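Local coordinates for CRISPR-associated protein, Cse1 family (Acidimicrobium ferrooxidans, PDB 4H3T) that probably acts as the large subunit of a type I-E Cascade complex, contributing to recognition of invading DNA in CRISPR immunity, at residues A420-L425 with A504-A509; T472-I477 with E481-E486. The protein carries 1 engineered substitution. One frame throughout, in Å; residues are numbered along the deposited sequence.

Contact 1 of 2, residues A420-L425 with A504-A509; sequences AEARYL and AQLAPA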
ATOM      1  N   ALA A 420     -27.862  15.144 -12.219  1.00 40.08           N
ATOM      2  CA  ALA A 420     -28.254  13.981 -11.388  1.00 38.69           C
ATOM      3  C   ALA A 420     -29.491  14.300 -10.535  1.00 43.38           C
ATOM      4  O   ALA A 420     -30.361  13.461 -10.334  1.00 44.15           O
ATOM      5  CB  ALA A 420     -27.111  13.591 -10.479  1.00 38.11           C
ATOM      6  N   GLU A 421     -29.559  15.506 -10.051  1.00 39.46           N
ATOM      7  CA  GLU A 421     -30.669  15.893  -9.186  1.00 40.42           C
ATOM      8  C   GLU A 421     -31.940  16.328  -9.941  1.00 44.21           C
ATOM      9  O   GLU A 421     -32.955  16.635  -9.286  1.00 38.70           O
ATOM     10  CB  GLU A 421     -30.211  17.015  -8.255  1.00 40.25           C
ATOM     11  CG  GLU A 421     -30.079  18.365  -8.901  1.00 42.87           C
ATOM     12  CD  GLU A 421     -29.481  19.386  -7.966  1.00 43.56           C
ATOM     13  OE1 GLU A 421     -29.045  18.999  -6.862  1.00 50.20           O
ATOM     14  OE2 GLU A 421     -29.469  20.581  -8.333  1.00 50.18           O
ATOM     15  N   ALA A 422     -31.872  16.468 -11.295  1.00 43.60           N
ATOM     16  CA  ALA A 422     -32.996  16.965 -12.075  1.00 43.03           C
ATOM     17  C   ALA A 422     -34.273  16.167 -11.831  1.00 45.98           C
ATOM     18  O   ALA A 422     -35.347  16.755 -11.757  1.00 45.65           O
ATOM     19  CB  ALA A 422     -32.667  16.942 -13.574  1.00 43.66           C
ATOM     20  N   ARG A 423     -34.177  14.865 -11.690  1.00 42.01           N
ATOM     21  CA  ARG A 423     -35.388  14.063 -11.440  1.00 43.59           C
ATOM     22  C   ARG A 423     -36.087  14.402 -10.073  1.00 45.46           C
ATOM     23  O   ARG A 423     -37.233  14.050  -9.896  1.00 43.75           O
ATOM     24  CB  ARG A 423     -35.076  12.565 -11.557  1.00 47.18           C
ATOM     25  CG  ARG A 423     -34.471  11.834 -10.411  1.00 50.83           C
ATOM     26  CD  ARG A 423     -33.806  10.507 -10.919  1.00 53.83           C
ATOM     27  NE  ARG A 423     -32.437  10.850 -11.293  1.00 75.52           N
ATOM     28  CZ  ARG A 423     -31.328  10.171 -11.030  1.00 80.48           C
ATOM     29  NH1 ARG A 423     -30.152  10.683 -11.343  1.00 62.61           N
ATOM     30  NH2 ARG A 423     -31.387   8.963 -10.457  1.00 67.79           N
ATOM     31  N   TYR A 424     -35.426  15.104  -9.176  1.00 39.11           N
ATOM     32  CA  TYR A 424     -35.954  15.439  -7.847  1.00 39.63           C
ATOM     33  C   TYR A 424     -36.228  16.912  -7.721  1.00 43.07           C
ATOM     34  O   TYR A 424     -36.612  17.370  -6.669  1.00 40.91           O
ATOM     35  CB  TYR A 424     -34.936  15.016  -6.738  1.00 38.93           C
ATOM     36  CG  TYR A 424     -34.536  13.565  -6.816  1.00 41.39           C
ATOM     37  CD1 TYR A 424     -35.491  12.556  -6.753  1.00 45.13           C
ATOM     38  CD2 TYR A 424     -33.227  13.201  -7.086  1.00 42.08           C
ATOM     39  CE1 TYR A 424     -35.154  11.228  -6.971  1.00 43.13           C
ATOM     40  CE2 TYR A 424     -32.873  11.881  -7.265  1.00 42.32           C
ATOM     41  CZ  TYR A 424     -33.833  10.888  -7.151  1.00 44.20           C
ATOM     42  OH  TYR A 424     -33.489   9.583  -7.333  1.00 43.49           O
ATOM     43  N   LEU A 425     -35.934  17.685  -8.751  1.00 41.08           N
ATOM     44  CA  LEU A 425     -36.127  19.119  -8.659  1.00 39.60           C
ATOM     45  C   LEU A 425     -37.603  19.520  -8.695  1.00 44.73           C
ATOM     46  O   LEU A 425     -38.422  18.887  -9.384  1.00 42.42           O
ATOM     47  CB  LEU A 425     -35.408  19.775  -9.833  1.00 40.87           C
ATOM     48  CG  LEU A 425     -34.884  21.145  -9.632  1.00 47.23           C
ATOM     49  CD1 LEU A 425     -33.661  21.128  -8.781  1.00 43.98           C
ATOM     50  CD2 LEU A 425     -34.554  21.809 -11.003  1.00 50.62           C
ATOM     51  N   ALA A 504     -32.108  12.463 -21.040  1.00 53.63           N
ATOM     52  CA  ALA A 504     -33.064  11.704 -21.866  1.00 56.01           C
ATOM     53  C   ALA A 504     -33.972  10.771 -21.015  1.00 58.26           C
ATOM     54  O   ALA A 504     -34.994  10.330 -21.491  1.00 56.93           O
ATOM     55  CB  ALA A 504     -32.292  10.879 -22.929  1.00 57.89           C
ATOM     56  N   GLN A 505     -33.592  10.449 -19.788  1.00 52.98           N
ATOM     57  CA  GLN A 505     -34.395   9.591 -18.909  1.00 53.06           C
ATOM     58  C   GLN A 505     -35.434  10.363 -18.088  1.00 54.58           C
ATOM     59  O   GLN A 505     -36.235   9.727 -17.413  1.00 55.15           O
ATOM     60  CB  GLN A 505     -33.485   8.862 -17.935  1.00 53.75           C
ATOM     61  CG  GLN A 505     -32.554   7.837 -18.616  1.00 73.81           C
ATOM     62  CD  GLN A 505     -32.962   6.403 -18.328  1.00100.09           C
ATOM     63  OE1 GLN A 505     -34.137   6.014 -18.469  1.00 84.03           O
ATOM     64  NE2 GLN A 505     -31.999   5.578 -17.910  1.00108.36           N
ATOM     65  N   LEU A 506     -35.431  11.703 -18.128  1.00 48.05           N
ATOM     66  CA  LEU A 506     -36.382  12.491 -17.326  1.00 46.95           C
ATOM     67  C   LEU A 506     -37.793  12.288 -17.774  1.00 51.85           C
ATOM     68  O   LEU A 506     -38.045  12.258 -18.963  1.00 51.95           O
ATOM     69  CB  LEU A 506     -36.057  13.982 -17.394  1.00 45.87           C
ATOM     70  CG  LEU A 506     -34.755  14.388 -16.679  1.00 48.03           C
ATOM     71  CD1 LEU A 506     -34.422  15.804 -17.019  1.00 50.88           C
ATOM     72  CD2 LEU A 506     -34.886  14.248 -15.181  1.00 48.17           C
ATOM     73  N   ALA A 507     -38.705  12.129 -16.811  1.00 50.81           N
ATOM     74  CA  ALA A 507     -40.128  12.084 -17.041  1.00 52.75           C
ATOM     75  C   ALA A 507     -40.558  13.414 -17.655  1.00 54.13           C
ATOM     76  O   ALA A 507     -39.921  14.443 -17.353  1.00 48.74           O
ATOM     77  CB  ALA A 507     -40.861  11.882 -15.712  1.00 53.73           C
ATOM     78  N   PRO A 508     -41.670  13.463 -18.414  1.00 55.20           N
ATOM     79  CA  PRO A 508     -42.119  14.761 -19.003  1.00 55.28           C
ATOM     80  C   PRO A 508     -42.346  15.937 -18.019  1.00 56.90           C
ATOM     81  O   PRO A 508     -41.987  17.060 -18.318  1.00 55.71           O
ATOM     82  CB  PRO A 508     -43.432  14.391 -19.697  1.00 58.80           C
ATOM     83  CG  PRO A 508     -43.287  12.928 -20.019  1.00 64.67           C
ATOM     84  CD  PRO A 508     -42.509  12.338 -18.889  1.00 59.16           C
ATOM     85  N   ALA A 509     -42.860  15.695 -16.828  1.00 52.69           N
ATOM     86  CA  ALA A 509     -43.062  16.768 -15.858  1.00 49.86           C
ATOM     87  C   ALA A 509     -41.736  17.282 -15.254  1.00 50.17           C
ATOM     88  O   ALA A 509     -41.741  18.290 -14.545  1.00 48.53           O
ATOM     89  CB  ALA A 509     -43.988  16.292 -14.762  1.00 51.37           C
TER
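Arg423 and Leu506 bring the two backbones nearest, with their CA atoms 6.2 Å apart, and no hydrogen bond joins the segments. Residues 422-424 form a short 3-10 segment, in which Tyr424 N donates to Glu421 O and Leu425 N to Ala422 O. Facing it, Leu506 and Ala507 are in extended conformation in the loop that follows helix 481-504. From 504-509, Leu506 alone makes the contact. With CG of Leu506 beside its own backbone N and anti to the carbonyl carbon (chi1 -69°), the isobutyl group is carried over to the 3-10 turn. CD2 does most of the touching: it lies 3.6 Å from Arg423 N, 3.8 Å from Ala422 CB and 4.0 Å from Arg423 CB. The second methyl, CD1, turns to Ala422 and stops 4.0 Å from its CB. Both methyls of the leucine thus meet the Ala422 methyl, and CD2 alone also lies against the backbone of Arg423. The rest of Arg423 goes another way. Its chi1 of 82° lays CG over the centre of the Tyr424 ring, 3.4 Å above the ring plane, so the aliphatic stem is packed within its own turn. Nearby, Gln510 NE2 is hydrogen-bonded to both Ala422 O and Leu425 O, a polar tie beside the apolar one. Ala422 also packs on Ala513 of helix 511-532. Two connecting loops held together by a leucine and a glutamine in this way close one end of the C-terminal helical bundle expected of the Cse1 family.

Contact 2 of 2, residues T472-I477 with E481-E486; sequences TGLANI and ERPRAE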
ATOM      1  N   THR A 472       0.738   8.677 -17.809  1.00 41.41           N
ATOM      2  CA  THR A 472       1.895   7.988 -18.439  1.00 43.68           C
ATOM      3  C   THR A 472       2.498   8.850 -19.549  1.00 46.37           C
ATOM      4  O   THR A 472       3.730   8.922 -19.662  1.00 45.49           O
ATOM      5  CB  THR A 472       1.490   6.569 -18.960  1.00 46.15           C
ATOM      6  OG1 THR A 472       1.214   5.770 -17.792  1.00 54.00           O
ATOM      7  CG2 THR A 472       2.576   5.906 -19.750  1.00 51.52           C
ATOM      8  N   GLY A 473       1.649   9.514 -20.328  1.00 42.80           N
ATOM      9  CA  GLY A 473       2.112  10.356 -21.465  1.00 43.94           C
ATOM     10  C   GLY A 473       2.928  11.575 -21.062  1.00 51.03           C
ATOM     11  O   GLY A 473       3.728  12.067 -21.857  1.00 53.70           O
ATOM     12  N   LEU A 474       2.869  11.985 -19.779  1.00 46.22           N
ATOM     13  CA  LEU A 474       3.618  13.162 -19.315  1.00 46.78           C
ATOM     14  C   LEU A 474       5.124  12.881 -19.238  1.00 50.02           C
ATOM     15  O   LEU A 474       5.900  13.813 -19.271  1.00 53.07           O
ATOM     16  CB  LEU A 474       3.132  13.676 -17.970  1.00 44.87           C
ATOM     17  CG  LEU A 474       1.701  14.087 -17.879  1.00 47.94           C
ATOM     18  CD1 LEU A 474       1.390  14.630 -16.480  1.00 48.73           C
ATOM     19  CD2 LEU A 474       1.326  15.123 -18.929  1.00 49.58           C
ATOM     20  N   ALA A 475       5.526  11.631 -19.285  1.00 46.69           N
ATOM     21  CA  ALA A 475       6.932  11.247 -19.276  1.00 49.53           C
ATOM     22  C   ALA A 475       7.745  11.802 -20.459  1.00 56.22           C
ATOM     23  O   ALA A 475       8.962  12.008 -20.323  1.00 57.99           O
ATOM     24  CB  ALA A 475       7.047   9.739 -19.306  1.00 49.81           C
ATOM     25  N   ASN A 476       7.130  11.942 -21.641  1.00 54.69           N
ATOM     26  CA  ASN A 476       7.898  12.336 -22.824  1.00 57.68           C
ATOM     27  C   ASN A 476       7.441  13.645 -23.473  1.00 58.60           C
ATOM     28  O   ASN A 476       7.607  13.802 -24.681  1.00 61.16           O
ATOM     29  CB  ASN A 476       7.761  11.235 -23.864  1.00 66.25           C
ATOM     30  CG  ASN A 476       8.173   9.879 -23.413  1.00 79.29           C
ATOM     31  OD1 ASN A 476       7.405   8.931 -23.565  1.00 75.42           O
ATOM     32  ND2 ASN A 476       9.391   9.744 -22.903  1.00 74.48           N
ATOM     33  N   ILE A 477       6.907  14.565 -22.707  1.00 52.66           N
ATOM     34  CA  ILE A 477       6.378  15.830 -23.234  1.00 55.36           C
ATOM     35  C   ILE A 477       7.129  17.033 -22.651  1.00 58.35           C
ATOM     36  O   ILE A 477       7.301  17.142 -21.432  1.00 56.85           O
ATOM     37  CB  ILE A 477       4.850  15.967 -22.931  1.00 57.78           C
ATOM     38  CG1 ILE A 477       4.064  14.856 -23.639  1.00 58.02           C
ATOM     39  CG2 ILE A 477       4.329  17.381 -23.397  1.00 59.62           C
ATOM     40  CD1 ILE A 477       2.573  14.775 -23.173  1.00 57.49           C
ATOM     41  N   GLU A 481       1.299  22.274 -22.158  1.00 62.81           N
ATOM     42  CA  GLU A 481       0.010  22.911 -22.444  1.00 61.87           C
ATOM     43  C   GLU A 481      -0.869  21.995 -23.352  1.00 60.14           C
ATOM     44  O   GLU A 481      -2.084  22.054 -23.303  1.00 56.51           O
ATOM     45  CB  GLU A 481       0.202  24.304 -23.118  1.00 65.92           C
ATOM     46  CG  GLU A 481      -0.658  25.371 -22.461  1.00 80.37           C
ATOM     47  CD  GLU A 481       0.051  26.092 -21.325  1.00115.68           C
ATOM     48  OE1 GLU A 481       0.378  27.291 -21.503  1.00119.12           O
ATOM     49  OE2 GLU A 481       0.359  25.437 -20.300  1.00 99.40           O
ATOM     50  N   ARG A 482      -0.249  21.139 -24.157  1.00 57.73           N
ATOM     51  CA  ARG A 482      -0.959  20.233 -25.064  1.00 57.44           C
ATOM     52  C   ARG A 482      -1.718  19.151 -24.291  1.00 57.15           C
ATOM     53  O   ARG A 482      -2.933  19.096 -24.425  1.00 54.96           O
ATOM     54  CB  ARG A 482       0.051  19.645 -26.049  1.00 62.68           C
ATOM     55  CG  ARG A 482      -0.530  18.868 -27.197  1.00 80.27           C
ATOM     56  CD  ARG A 482       0.610  18.491 -28.136  1.00 97.06           C
ATOM     57  NE  ARG A 482       1.360  19.662 -28.630  1.00102.16           N
ATOM     58  CZ  ARG A 482       1.072  20.372 -29.722  1.00112.93           C
ATOM     59  NH1 ARG A 482       0.027  20.050 -30.482  1.00105.01           N
ATOM     60  NH2 ARG A 482       1.827  21.411 -30.064  1.00 94.03           N
ATOM     61  N   PRO A 483      -1.100  18.347 -23.403  1.00 53.50           N
ATOM     62  CA  PRO A 483      -1.896  17.350 -22.678  1.00 52.48           C
ATOM     63  C   PRO A 483      -2.969  17.990 -21.762  1.00 54.82           C
ATOM     64  O   PRO A 483      -4.009  17.390 -21.516  1.00 53.21           O
ATOM     65  CB  PRO A 483      -0.839  16.566 -21.905  1.00 54.19           C
ATOM     66  CG  PRO A 483       0.367  17.466 -21.831  1.00 57.44           C
ATOM     67  CD  PRO A 483       0.338  18.175 -23.118  1.00 55.05           C
ATOM     68  N   ARG A 484      -2.722  19.219 -21.292  1.00 52.23           N
ATOM     69  CA  ARG A 484      -3.676  20.009 -20.485  1.00 50.90           C
ATOM     70  C   ARG A 484      -4.936  20.259 -21.344  1.00 53.66           C
ATOM     71  O   ARG A 484      -6.037  19.900 -20.933  1.00 51.64           O
ATOM     72  CB  ARG A 484      -2.991  21.329 -20.050  1.00 49.82           C
ATOM     73  CG  ARG A 484      -3.765  22.200 -19.098  1.00 48.23           C
ATOM     74  CD  ARG A 484      -2.928  23.414 -18.664  1.00 50.78           C
ATOM     75  NE  ARG A 484      -2.018  23.151 -17.530  1.00 50.49           N
ATOM     76  CZ  ARG A 484      -2.335  23.206 -16.241  1.00 59.15           C
ATOM     77  NH1 ARG A 484      -3.570  23.497 -15.864  1.00 53.74           N
ATOM     78  NH2 ARG A 484      -1.411  23.018 -15.320  1.00 47.10           N
ATOM     79  N   ALA A 485      -4.755  20.741 -22.602  1.00 53.86           N
ATOM     80  CA  ALA A 485      -5.866  20.947 -23.534  1.00 53.62           C
ATOM     81  C   ALA A 485      -6.534  19.594 -23.948  1.00 54.91           C
ATOM     82  O   ALA A 485      -7.774  19.503 -24.009  1.00 51.82           O
ATOM     83  CB  ALA A 485      -5.402  21.743 -24.759  1.00 56.59           C
ATOM     84  N   GLU A 486      -5.750  18.537 -24.168  1.00 50.75           N
ATOM     85  CA  GLU A 486      -6.329  17.217 -24.495  1.00 50.17           C
ATOM     86  C   GLU A 486      -7.192  16.657 -23.394  1.00 52.78           C
ATOM     87  O   GLU A 486      -8.278  16.140 -23.661  1.00 52.08           O
ATOM     88  CB  GLU A 486      -5.232  16.183 -24.752  1.00 51.18           C
ATOM     89  CG  GLU A 486      -4.505  16.507 -26.061  1.00 58.53           C
ATOM     90  CD  GLU A 486      -3.181  15.773 -26.175  1.00 67.90           C
ATOM     91  OE1 GLU A 486      -2.798  15.011 -25.253  1.00 63.10           O
ATOM     92  OE2 GLU A 486      -2.512  15.985 -27.200  1.00 67.35           O
TER
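Ile477 and Leu474 both converge on Pro483, forming a small apolar cluster at the turn of an alpha-alpha (helical) hairpin in which a short loop links helix 445-473 to helix 481-504. Ile477 offers the clearest path to follow. Its CB points toward the second helix and there splits into two branches. The CG2 methyl, anti to the backbone N, comes 4.1 Å from CD of Pro483. The other branch leaves through CG1, anti to the carbonyl carbon, and stays extended (chi2 170°), so that its terminal methyl reaches the pyrrolidine ring: CD1 is 3.7 Å from Pro483 CG and lies at longer range from CB and CD. Leu474 crosses the same ring obliquely and touches it through CD2, 3.9 Å from CG. One ring atom, CG, thus meets a methyl from each partner. Pro483 occupies the first turn of its helix, where the missing N-H costs no helical hydrogen bond. Beside it, Asp479 OD1 accepts from Glu481 N at the start of that helix. The hairpin is also fixed to its surroundings: Leu474 packs on Val401 and Ala402 of helix 397-415, while Arg484 NH2 makes a salt bridge to Asp404. The neighbouring ring atom is shared as well: Pro483 CB lies 4.0 Å from Leu474 CD2 and 4.1 Å from Ile477 CD1.

Overall arrangement
Contact 2 is nested, along the chain, inside the loop closed by contact 1, and helix 481-504 links them: its first turn belongs to 481-486, and 504-509 follows at its far end. The centres are 37 Å apart and the nearest atoms about 23 Å, so neither touches the other. Helix 445-473 runs to contact 2 and helix 481-504 runs back; contact 1 lies at the other end of this hairpin, where 420-425 packs beside the early turns of helix 445-473. Helices 397-415 and 511-532 complete a C-terminal bundle. One end is closed by a local turn, the other by loops 79 residues apart, illustrating how sequence-near and sequence-distant contacts together define a bundle.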